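Local coordinates for protein glucokinase (Leishmania braziliensis MHOM/BR/75/M2904, PDB 6EDI) that probably phosphorylates D-glucose at the expense of ATP, and forms a dimer whose subunits here adopt an open conformation, at residues C45-F56 / I81-V91; P273-G281 / L326-E336. All blocks are in the same frame, centred on the assembly; numbering follows the deposited sequence.

The two contacts lie on opposite sides of the chain's centre, one in each half of the two-lobed ASKHA fold; their centres are about 33 Å apart and their nearest atoms about 16 Å. Contact 1 comes first along the chain and closes before contact 2 opens. It packs helix 84-98 on strands 41-48 and 51-58 of the six-stranded sheet that ends in strands 16-20 and 152-156. Contact 2 fastens the loop before helix 281-292 to helix 317-341, next to strand 214-222 of the other six-stranded sheet and to the second subunit. Each lies within one lobe, so both could move with their own lobes if these close, as in related ASKHA kinases.

Contact 1: C45-F56 / I81-V91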
loop_
_atom_site.group_PDB
_atom_site.type_symbol
_atom_site.label_atom_id
_atom_site.label_comp_id
_atom_site.label_asym_id
_atom_site.label_seq_id
_atom_site.Cartn_x
_atom_site.Cartn_y
_atom_site.Cartn_z
ATOM N N CYS A 45 4.706 24.066 0.877
ATOM C CA CYS A 45 3.533 24.719 0.319
ATOM C C CYS A 45 2.343 23.800 0.533
ATOM O O CYS A 45 2.442 22.592 0.342
ATOM C CB CYS A 45 3.727 25.019 -1.171
ATOM S SG CYS A 45 2.273 25.689 -2.035
ATOM N N ASP A 46 1.228 24.374 0.961
ATOM C CA ASP A 46 0.001 23.608 1.109
ATOM C C ASP A 46 -1.144 24.458 0.579
ATOM O O ASP A 46 -1.155 25.682 0.760
ATOM C CB ASP A 46 -0.220 23.213 2.571
ATOM C CG ASP A 46 -1.590 22.586 2.814
ATOM O OD1 ASP A 46 -2.548 23.340 3.086
ATOM O OD2 ASP A 46 -1.712 21.339 2.743
ATOM N N VAL A 47 -2.079 23.814 -0.117
ATOM C CA VAL A 47 -3.267 24.492 -0.624
ATOM C C VAL A 47 -4.518 23.970 0.086
ATOM O O VAL A 47 -4.674 22.767 0.265
ATOM C CB VAL A 47 -3.410 24.286 -2.128
ATOM C CG1 VAL A 47 -4.620 25.036 -2.644
ATOM C CG2 VAL A 47 -2.173 24.785 -2.837
ATOM N N GLY A 48 -5.388 24.875 0.525
ATOM C CA GLY A 48 -6.652 24.491 1.145
ATOM C C GLY A 48 -7.583 25.683 1.292
ATOM O O GLY A 48 -7.211 26.700 1.889
ATOM N N GLY A 49 -8.794 25.574 0.751
ATOM C CA GLY A 49 -9.702 26.709 0.727
ATOM C C GLY A 49 -9.264 27.746 -0.292
ATOM O O GLY A 49 -9.047 27.425 -1.460
ATOM N N THR A 50 -9.137 28.993 0.149
ATOM C CA THR A 50 -8.679 30.077 -0.715
ATOM C C THR A 50 -7.245 30.415 -0.426
ATOM O O THR A 50 -6.773 31.499 -0.779
ATOM C CB THR A 50 -9.450 31.375 -0.458
ATOM O OG1 THR A 50 -9.836 31.453 0.923
ATOM C CG2 THR A 50 -10.649 31.429 -1.326
ATOM N N SER A 51 -6.554 29.492 0.231
ATOM C CA SER A 51 -5.316 29.837 0.898
ATOM C C SER A 51 -4.174 28.924 0.501
ATOM O O SER A 51 -4.254 27.702 0.654
ATOM C CB SER A 51 -5.525 29.774 2.404
ATOM O OG SER A 51 -6.115 28.538 2.754
ATOM N N ALA A 52 -3.112 29.530 -0.012
ATOM C CA ALA A 52 -1.923 28.791 -0.392
ATOM C C ALA A 52 -0.765 29.282 0.462
ATOM O O ALA A 52 -0.246 30.376 0.243
ATOM C CB ALA A 52 -1.627 28.994 -1.876
ATOM N N ARG A 53 -0.361 28.495 1.450
ATOM C CA ARG A 53 0.765 28.908 2.270
ATOM C C ARG A 53 2.030 28.438 1.582
ATOM O O ARG A 53 2.130 27.281 1.197
ATOM C CB ARG A 53 0.641 28.347 3.687
ATOM C CG ARG A 53 -0.630 28.823 4.384
ATOM C CD ARG A 53 -0.853 28.172 5.733
ATOM N NE ARG A 53 -1.074 26.734 5.617
ATOM C CZ ARG A 53 -1.433 25.961 6.635
ATOM N NH1 ARG A 53 -1.614 26.502 7.834
ATOM N NH2 ARG A 53 -1.619 24.658 6.453
ATOM N N VAL A 54 2.982 29.346 1.388
ATOM C CA VAL A 54 4.227 29.007 0.700
ATOM C C VAL A 54 5.380 29.433 1.595
ATOM O O VAL A 54 5.408 30.559 2.063
ATOM C CB VAL A 54 4.338 29.775 -0.628
ATOM C CG1 VAL A 54 5.583 29.362 -1.400
ATOM C CG2 VAL A 54 3.107 29.565 -1.462
ATOM N N GLY A 55 6.339 28.552 1.842
ATOM C CA GLY A 55 7.450 28.951 2.681
ATOM C C GLY A 55 8.608 27.972 2.712
ATOM O O GLY A 55 8.850 27.247 1.760
ATOM N N PHE A 56 9.316 27.971 3.834
ATOM C CA PHE A 56 10.586 27.272 3.954
ATOM C C PHE A 56 10.651 26.599 5.305
ATOM O O PHE A 56 10.112 27.108 6.290
ATOM C CB PHE A 56 11.734 28.276 3.817
ATOM C CG PHE A 56 11.715 29.019 2.532
ATOM C CD1 PHE A 56 12.275 28.467 1.394
ATOM C CD2 PHE A 56 11.094 30.261 2.448
ATOM C CE1 PHE A 56 12.240 29.143 0.190
ATOM C CE2 PHE A 56 11.049 30.955 1.256
ATOM C CZ PHE A 56 11.623 30.404 0.123
ATOM N N ILE A 81 -5.862 26.800 -9.406
ATOM C CA ILE A 81 -4.631 26.187 -8.888
ATOM C C ILE A 81 -3.370 26.707 -9.575
ATOM O O ILE A 81 -2.276 26.661 -9.002
ATOM C CB ILE A 81 -4.674 24.635 -9.005
ATOM C CG1 ILE A 81 -3.645 23.986 -8.079
ATOM C CG2 ILE A 81 -4.457 24.188 -10.441
ATOM C CD1 ILE A 81 -3.945 24.205 -6.616
ATOM N N ARG A 82 -3.518 27.185 -10.807
ATOM C CA ARG A 82 -2.383 27.688 -11.580
ATOM C C ARG A 82 -1.874 29.006 -11.005
ATOM O O ARG A 82 -0.781 29.455 -11.335
ATOM C CB ARG A 82 -2.773 27.847 -13.052
ATOM C CG ARG A 82 -3.097 26.521 -13.742
ATOM C CD ARG A 82 -3.875 26.704 -15.029
ATOM N NE ARG A 82 -5.233 27.185 -14.785
ATOM C CZ ARG A 82 -6.168 27.293 -15.726
ATOM N NH1 ARG A 82 -5.893 26.956 -16.978
ATOM N NH2 ARG A 82 -7.376 27.744 -15.416
ATOM N N GLN A 83 -2.663 29.614 -10.126
ATOM C CA GLN A 83 -2.231 30.820 -9.422
ATOM C C GLN A 83 -1.031 30.555 -8.498
ATOM O O GLN A 83 -0.358 31.487 -8.073
ATOM C CB GLN A 83 -3.393 31.462 -8.651
ATOM C CG GLN A 83 -3.100 32.873 -8.131
ATOM C CD GLN A 83 -4.341 33.614 -7.647
ATOM O OE1 GLN A 83 -5.417 33.026 -7.497
ATOM N NE2 GLN A 83 -4.197 34.915 -7.408
ATOM N N LEU A 84 -0.739 29.285 -8.208
ATOM C CA LEU A 84 0.468 28.964 -7.446
ATOM C C LEU A 84 1.699 29.548 -8.146
ATOM O O LEU A 84 2.623 30.004 -7.487
ATOM C CB LEU A 84 0.633 27.448 -7.239
ATOM C CG LEU A 84 -0.455 26.736 -6.426
ATOM C CD1 LEU A 84 -0.052 25.320 -6.105
ATOM C CD2 LEU A 84 -0.714 27.477 -5.147
ATOM N N LEU A 85 1.686 29.559 -9.480
ATOM C CA LEU A 85 2.822 30.060 -10.260
ATOM C C LEU A 85 3.116 31.523 -9.952
ATOM O O LEU A 85 4.274 31.919 -9.788
ATOM C CB LEU A 85 2.597 29.867 -11.764
ATOM C CG LEU A 85 3.003 28.513 -12.348
ATOM C CD1 LEU A 85 2.125 27.413 -11.801
ATOM C CD2 LEU A 85 2.945 28.515 -13.870
ATOM N N GLU A 86 2.062 32.324 -9.870
ATOM C CA GLU A 86 2.208 33.718 -9.488
ATOM C C GLU A 86 2.870 33.796 -8.130
ATOM O O GLU A 86 3.812 34.567 -7.935
ATOM C CB GLU A 86 0.848 34.398 -9.428
ATOM C CG GLU A 86 0.015 34.186 -10.669
ATOM C CD GLU A 86 -1.101 35.184 -10.778
ATOM O OE1 GLU A 86 -1.336 35.929 -9.800
ATOM O OE2 GLU A 86 -1.737 35.226 -11.852
ATOM N N PHE A 87 2.382 32.979 -7.196
ATOM C CA PHE A 87 2.871 33.014 -5.818
ATOM C C PHE A 87 4.355 32.651 -5.736
ATOM O O PHE A 87 5.133 33.335 -5.070
ATOM C CB PHE A 87 2.053 32.086 -4.913
ATOM C CG PHE A 87 0.581 32.393 -4.885
ATOM C CD1 PHE A 87 0.113 33.666 -5.175
ATOM C CD2 PHE A 87 -0.335 31.394 -4.579
ATOM C CE1 PHE A 87 -1.248 33.946 -5.159
ATOM C CE2 PHE A 87 -1.699 31.657 -4.551
ATOM C CZ PHE A 87 -2.159 32.941 -4.841
ATOM N N PHE A 88 4.743 31.575 -6.412
ATOM C CA PHE A 88 6.139 31.158 -6.394
ATOM C C PHE A 88 7.027 32.256 -6.976
ATOM O O PHE A 88 8.107 32.538 -6.453
ATOM C CB PHE A 88 6.331 29.849 -7.156
ATOM C CG PHE A 88 5.558 28.701 -6.588
ATOM C CD1 PHE A 88 5.237 28.661 -5.233
ATOM C CD2 PHE A 88 5.138 27.663 -7.413
ATOM C CE1 PHE A 88 4.501 27.592 -4.706
ATOM C CE2 PHE A 88 4.405 26.600 -6.905
ATOM C CZ PHE A 88 4.088 26.564 -5.545
ATOM N N ASP A 89 6.552 32.898 -8.040
ATOM C CA ASP A 89 7.302 34.002 -8.626
ATOM C C ASP A 89 7.391 35.218 -7.685
ATOM O O ASP A 89 8.455 35.823 -7.563
ATOM C CB ASP A 89 6.752 34.391 -9.997
ATOM C CG ASP A 89 7.753 35.183 -10.812
ATOM O OD1 ASP A 89 8.665 34.557 -11.394
ATOM O OD2 ASP A 89 7.641 36.429 -10.854
ATOM N N GLU A 90 6.299 35.564 -7.003
ATOM C CA GLU A 90 6.356 36.650 -6.016
ATOM C C GLU A 90 7.350 36.366 -4.887
ATOM O O GLU A 90 7.998 37.281 -4.380
ATOM C CB GLU A 90 4.978 36.946 -5.414
ATOM C CG GLU A 90 3.932 37.408 -6.403
ATOM C CD GLU A 90 3.016 38.473 -5.825
ATOM O OE1 GLU A 90 2.115 38.136 -5.026
ATOM O OE2 GLU A 90 3.207 39.656 -6.174
ATOM N N VAL A 91 7.460 35.102 -4.482
ATOM C CA VAL A 91 8.405 34.728 -3.429
ATOM C C VAL A 91 9.822 34.852 -3.966
ATOM O O VAL A 91 10.713 35.418 -3.315
ATOM C CB VAL A 91 8.171 33.285 -2.941
ATOM C CG1 VAL A 91 9.297 32.838 -2.004
ATOM C CG2 VAL A 91 6.827 33.167 -2.247
#
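The sulfur of Cys45 meets the edge of the Phe88 ring in a sulfur-aromatic contact, SG lying 4.0 Å from Phe88 CE1. The first torsion of Cys45, anti to the backbone N (chi1 174°), carries SG toward the helix. It lies near the ring plane, 85° off the normal, as does Val54 CG1, 3.9 Å from the same Phe88 CE1. The ring thus sets its edge against one side chain from each of two neighbouring strands, while the carbonyl oxygen of Leu84 lies over one of its faces.

One turn earlier, Leu84 also spans both strands, here with a methyl: its CD2 sits 3.7 Å from Ala52 CB and 3.8 Å from Val47 CG2. The Phe87 ring lies toward strand 67-75, where it stacks on Phe74; its CE2 is 3.8 Å from Ala52 CB. At one end Ile81 CD1 reaches Val47 CG1; at the other Val91 CG1 meets Phe56 CZ at 4.0 Å.

Helix 84-91 runs over strand 51-56 at an axis distance of 9.6 Å and a crossing angle of -33°. Helix 84-98 belongs to the connection from strand 67-75 to strand 110-117, passing over the two hairpin strands between them. Asp46 to Thr50 run from the strand end into a type II' turn, Gly48 to Ser51; the Asp-Val-Gly-Gly-Thr sequence is consistent with the phosphate-binding hairpin of ASKHA kinases.

On the opposite face of the hairpin, Asp46 OD2 hydrogen-bonds Ser116 OG and, weakly, Asn400 ND2. No hydrogen bond crosses the interface. Between these two segments the packing is entirely apolar or ring-edge, whereas the hairpin's charged Asp46 and Arg53 point to the other face, toward Asn398 and Asn400.

Contact 2: P273-G281 / L326-E336; sequences PIWEAASNG and LYKNLIGLTAE
Trp275 lays its indole flat on the backbone of helix 326-336. One face covers Gly332 and Leu333: Trp275 CH2 is 3.4 Å from Gly332 C, and Leu333 CA stands 3.9 Å from the centroid of the five-membered ring, 20° off its normal, a CH-pi contact. Gly332 has no side chain to hold the ring off, so the indole comes right down to the peptide. Leu333 CD1 runs alongside, 3.6 Å from Trp275 CD1, and Trp275 CZ3 approaches Asn329 O obliquely at 3.2 Å. Glu336 packs its CG near Trp275 NE1; its OE1 bonds His376 NE2, while OE2 bonds Ser241 OG and Ser239 OG of the second subunit.

Ala278 closes the 3-10 turn. Its carbonyl oxygen accepts from a water (2.8 Å from Ala278 O), which in turn accepts from Asn329 ND2 (2.8 Å), bridging loop and helix, while the methyl group packs on Asn329 CB. Ser279 turns its OG between the backbone N and the carbonyl carbon (chi1 47°), back to Trp275 O at 2.7 Å; this bond and that from Ala278 N arrive from opposite faces of the Trp275 carbonyl. Ser279 CB meanwhile rests against Leu330. Asn280 O comes 3.5 Å from Leu326 CD1, and Asn280 OD1 caps helix 281-292 at Gly283 N.

Ring-on-backbone and apolar packing plus one water thus join the segments; the hydrogen bonds to Trp275 O stay within the loop, and the indole sits beside Glu336, which bonds the second subunit.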
loop_
_atom_site.group_PDB
_atom_site.type_symbol
_atom_site.label_atom_id
_atom_site.label_comp_id
_atom_site.label_asym_id
_atom_site.label_seq_id
_atom_site.Cartn_x
_atom_site.Cartn_y
_atom_site.Cartn_z
ATOM N N PRO A 273 -21.747 0.474 2.052
ATOM C CA PRO A 273 -21.277 1.863 2.076
ATOM C C PRO A 273 -19.793 1.827 2.365
ATOM O O PRO A 273 -19.323 0.790 2.831
ATOM C CB PRO A 273 -22.045 2.475 3.246
ATOM C CG PRO A 273 -22.305 1.326 4.184
ATOM C CD PRO A 273 -22.348 0.057 3.333
ATOM N N ILE A 274 -19.066 2.902 2.096
ATOM C CA ILE A 274 -17.630 2.892 2.350
ATOM C C ILE A 274 -17.352 3.171 3.827
ATOM O O ILE A 274 -18.180 3.782 4.513
ATOM C CB ILE A 274 -16.886 3.851 1.423
ATOM C CG1 ILE A 274 -17.301 5.313 1.673
ATOM C CG2 ILE A 274 -17.192 3.516 -0.015
ATOM C CD1 ILE A 274 -16.596 6.299 0.734
ATOM N N TRP A 275 -16.208 2.706 4.323
ATOM C CA TRP A 275 -15.853 2.892 5.733
ATOM C C TRP A 275 -15.910 4.355 6.151
ATOM O O TRP A 275 -16.271 4.673 7.282
ATOM C CB TRP A 275 -14.445 2.368 6.011
ATOM C CG TRP A 275 -14.374 0.903 6.264
ATOM C CD1 TRP A 275 -13.871 -0.043 5.424
ATOM C CD2 TRP A 275 -14.805 0.204 7.448
ATOM N NE1 TRP A 275 -13.964 -1.284 6.004
ATOM C CE2 TRP A 275 -14.528 -1.164 7.247
ATOM C CE3 TRP A 275 -15.394 0.602 8.653
ATOM C CZ2 TRP A 275 -14.823 -2.144 8.211
ATOM C CZ3 TRP A 275 -15.682 -0.366 9.614
ATOM C CH2 TRP A 275 -15.404 -1.729 9.382
ATOM N N GLU A 276 -15.521 5.234 5.234
ATOM C CA GLU A 276 -15.531 6.676 5.491
ATOM C C GLU A 276 -16.899 7.153 5.961
ATOM O O GLU A 276 -17.006 8.005 6.847
ATOM C CB GLU A 276 -15.130 7.430 4.218
ATOM C CG GLU A 276 -15.528 8.909 4.188
ATOM C CD GLU A 276 -15.020 9.609 2.944
ATOM O OE1 GLU A 276 -15.790 9.726 1.972
ATOM O OE2 GLU A 276 -13.848 10.035 2.942
ATOM N N ALA A 277 -17.947 6.587 5.371
ATOM C CA ALA A 277 -19.308 7.019 5.664
ATOM C C ALA A 277 -19.735 6.706 7.101
ATOM O O ALA A 277 -20.663 7.310 7.613
ATOM C CB ALA A 277 -20.282 6.428 4.661
ATOM N N ALA A 278 -19.056 5.765 7.746
ATOM C CA ALA A 278 -19.354 5.416 9.135
ATOM C C ALA A 278 -18.378 6.027 10.124
ATOM O O ALA A 278 -18.445 5.728 11.314
ATOM C CB ALA A 278 -19.371 3.883 9.309
ATOM N N SER A 279 -17.471 6.881 9.652
ATOM C CA SER A 279 -16.403 7.375 10.512
ATOM C C SER A 279 -16.111 8.876 10.336
ATOM O O SER A 279 -15.211 9.411 10.982
ATOM C CB SER A 279 -15.134 6.523 10.301
ATOM O OG SER A 279 -14.871 6.354 8.914
ATOM N N ASN A 280 -16.875 9.544 9.473
ATOM C CA ASN A 280 -16.744 10.994 9.248
ATOM C C ASN A 280 -17.846 11.839 9.915
ATOM O O ASN A 280 -18.675 11.316 10.663
ATOM C CB ASN A 280 -16.718 11.285 7.746
ATOM C CG ASN A 280 -18.028 10.933 7.060
ATOM O OD1 ASN A 280 -18.923 10.347 7.671
ATOM N ND2 ASN A 280 -18.137 11.270 5.782
ATOM N N GLY A 281 -17.863 13.147 9.641
ATOM C CA GLY A 281 -18.892 14.022 10.187
ATOM C C GLY A 281 -20.299 13.597 9.790
ATOM O O GLY A 281 -21.190 13.485 10.638
ATOM N N LEU A 326 -19.035 5.761 16.140
ATOM C CA LEU A 326 -18.152 6.420 15.179
ATOM C C LEU A 326 -16.742 5.852 15.265
ATOM O O LEU A 326 -16.188 5.398 14.267
ATOM C CB LEU A 326 -18.104 7.941 15.415
ATOM C CG LEU A 326 -17.578 8.759 14.222
ATOM C CD1 LEU A 326 -18.627 8.849 13.119
ATOM C CD2 LEU A 326 -17.101 10.157 14.613
ATOM N N TYR A 327 -16.165 5.876 16.462
ATOM C CA TYR A 327 -14.820 5.367 16.650
ATOM C C TYR A 327 -14.708 3.842 16.643
ATOM O O TYR A 327 -13.656 3.290 16.310
ATOM C CB TYR A 327 -14.213 5.981 17.905
ATOM C CG TYR A 327 -13.935 7.441 17.695
ATOM C CD1 TYR A 327 -13.237 7.873 16.572
ATOM C CD2 TYR A 327 -14.402 8.395 18.590
ATOM C CE1 TYR A 327 -12.985 9.213 16.362
ATOM C CE2 TYR A 327 -14.161 9.739 18.384
ATOM C CZ TYR A 327 -13.450 10.136 17.267
ATOM O OH TYR A 327 -13.199 11.462 17.057
ATOM N N LYS A 328 -15.781 3.152 17.005
ATOM C CA LYS A 328 -15.767 1.698 16.896
ATOM C C LYS A 328 -15.574 1.311 15.434
ATOM O O LYS A 328 -14.815 0.395 15.119
ATOM C CB LYS A 328 -17.051 1.091 17.467
ATOM C CG LYS A 328 -17.031 0.936 18.993
ATOM C CD LYS A 328 -18.107 -0.045 19.473
ATOM C CE LYS A 328 -18.169 -0.123 20.997
ATOM N NZ LYS A 328 -16.819 -0.194 21.615
ATOM N N ASN A 329 -16.247 2.038 14.545
ATOM C CA ASN A 329 -16.122 1.811 13.108
ATOM C C ASN A 329 -14.864 2.384 12.453
ATOM O O ASN A 329 -14.331 1.788 11.503
ATOM C CB ASN A 329 -17.385 2.285 12.399
ATOM C CG ASN A 329 -18.505 1.273 12.528
ATOM O OD1 ASN A 329 -18.260 0.067 12.447
ATOM N ND2 ASN A 329 -19.723 1.745 12.756
ATOM N N LEU A 330 -14.386 3.523 12.950
ATOM C CA LEU A 330 -13.067 3.987 12.536
ATOM C C LEU A 330 -12.038 2.886 12.821
ATOM O O LEU A 330 -11.219 2.542 11.966
ATOM C CB LEU A 330 -12.679 5.273 13.264
ATOM C CG LEU A 330 -11.240 5.710 12.949
ATOM C CD1 LEU A 330 -11.165 6.196 11.506
ATOM C CD2 LEU A 330 -10.760 6.786 13.919
ATOM N N ILE A 331 -12.104 2.318 14.020
ATOM C CA ILE A 331 -11.201 1.234 14.387
ATOM C C ILE A 331 -11.461 -0.018 13.529
ATOM O O ILE A 331 -10.517 -0.734 13.148
ATOM C CB ILE A 331 -11.271 0.934 15.914
ATOM C CG1 ILE A 331 -10.665 2.096 16.708
ATOM C CG2 ILE A 331 -10.544 -0.358 16.248
ATOM C CD1 ILE A 331 -9.185 2.292 16.435
ATOM N N GLY A 332 -12.730 -0.265 13.202
ATOM C CA GLY A 332 -13.074 -1.360 12.297
ATOM C C GLY A 332 -12.371 -1.247 10.948
ATOM O O GLY A 332 -11.885 -2.247 10.405
ATOM N N LEU A 333 -12.310 -0.024 10.415
ATOM C CA LEU A 333 -11.545 0.247 9.200
ATOM C C LEU A 333 -10.085 -0.074 9.450
ATOM O O LEU A 333 -9.446 -0.727 8.625
ATOM C CB LEU A 333 -11.678 1.711 8.759
ATOM C CG LEU A 333 -10.642 2.210 7.743
ATOM C CD1 LEU A 333 -10.776 1.551 6.378
ATOM C CD2 LEU A 333 -10.714 3.720 7.603
ATOM N N THR A 334 -9.555 0.377 10.588
ATOM C CA THR A 334 -8.153 0.079 10.904
ATOM C C THR A 334 -7.884 -1.407 11.106
ATOM O O THR A 334 -6.753 -1.853 10.972
ATOM C CB THR A 334 -7.630 0.834 12.133
ATOM O OG1 THR A 334 -8.295 0.363 13.316
ATOM C CG2 THR A 334 -7.833 2.335 11.977
ATOM N N ALA A 335 -8.896 -2.192 11.452
ATOM C CA ALA A 335 -8.643 -3.629 11.550
ATOM C C ALA A 335 -8.284 -4.156 10.166
ATOM O O ALA A 335 -7.364 -4.982 10.006
ATOM C CB ALA A 335 -9.864 -4.358 12.110
ATOM N N GLU A 336 -9.015 -3.682 9.159
ATOM C CA GLU A 336 -8.700 -4.029 7.770
ATOM C C GLU A 336 -7.332 -3.506 7.305
ATOM O O GLU A 336 -6.576 -4.228 6.657
ATOM C CB GLU A 336 -9.803 -3.549 6.811
ATOM C CG GLU A 336 -11.193 -4.160 7.043
ATOM C CD GLU A 336 -11.193 -5.666 7.293
ATOM O OE1 GLU A 336 -10.347 -6.411 6.742
ATOM O OE2 GLU A 336 -12.072 -6.121 8.049
HETATM O O HOH W 1 -20.507 4.463 12.759
#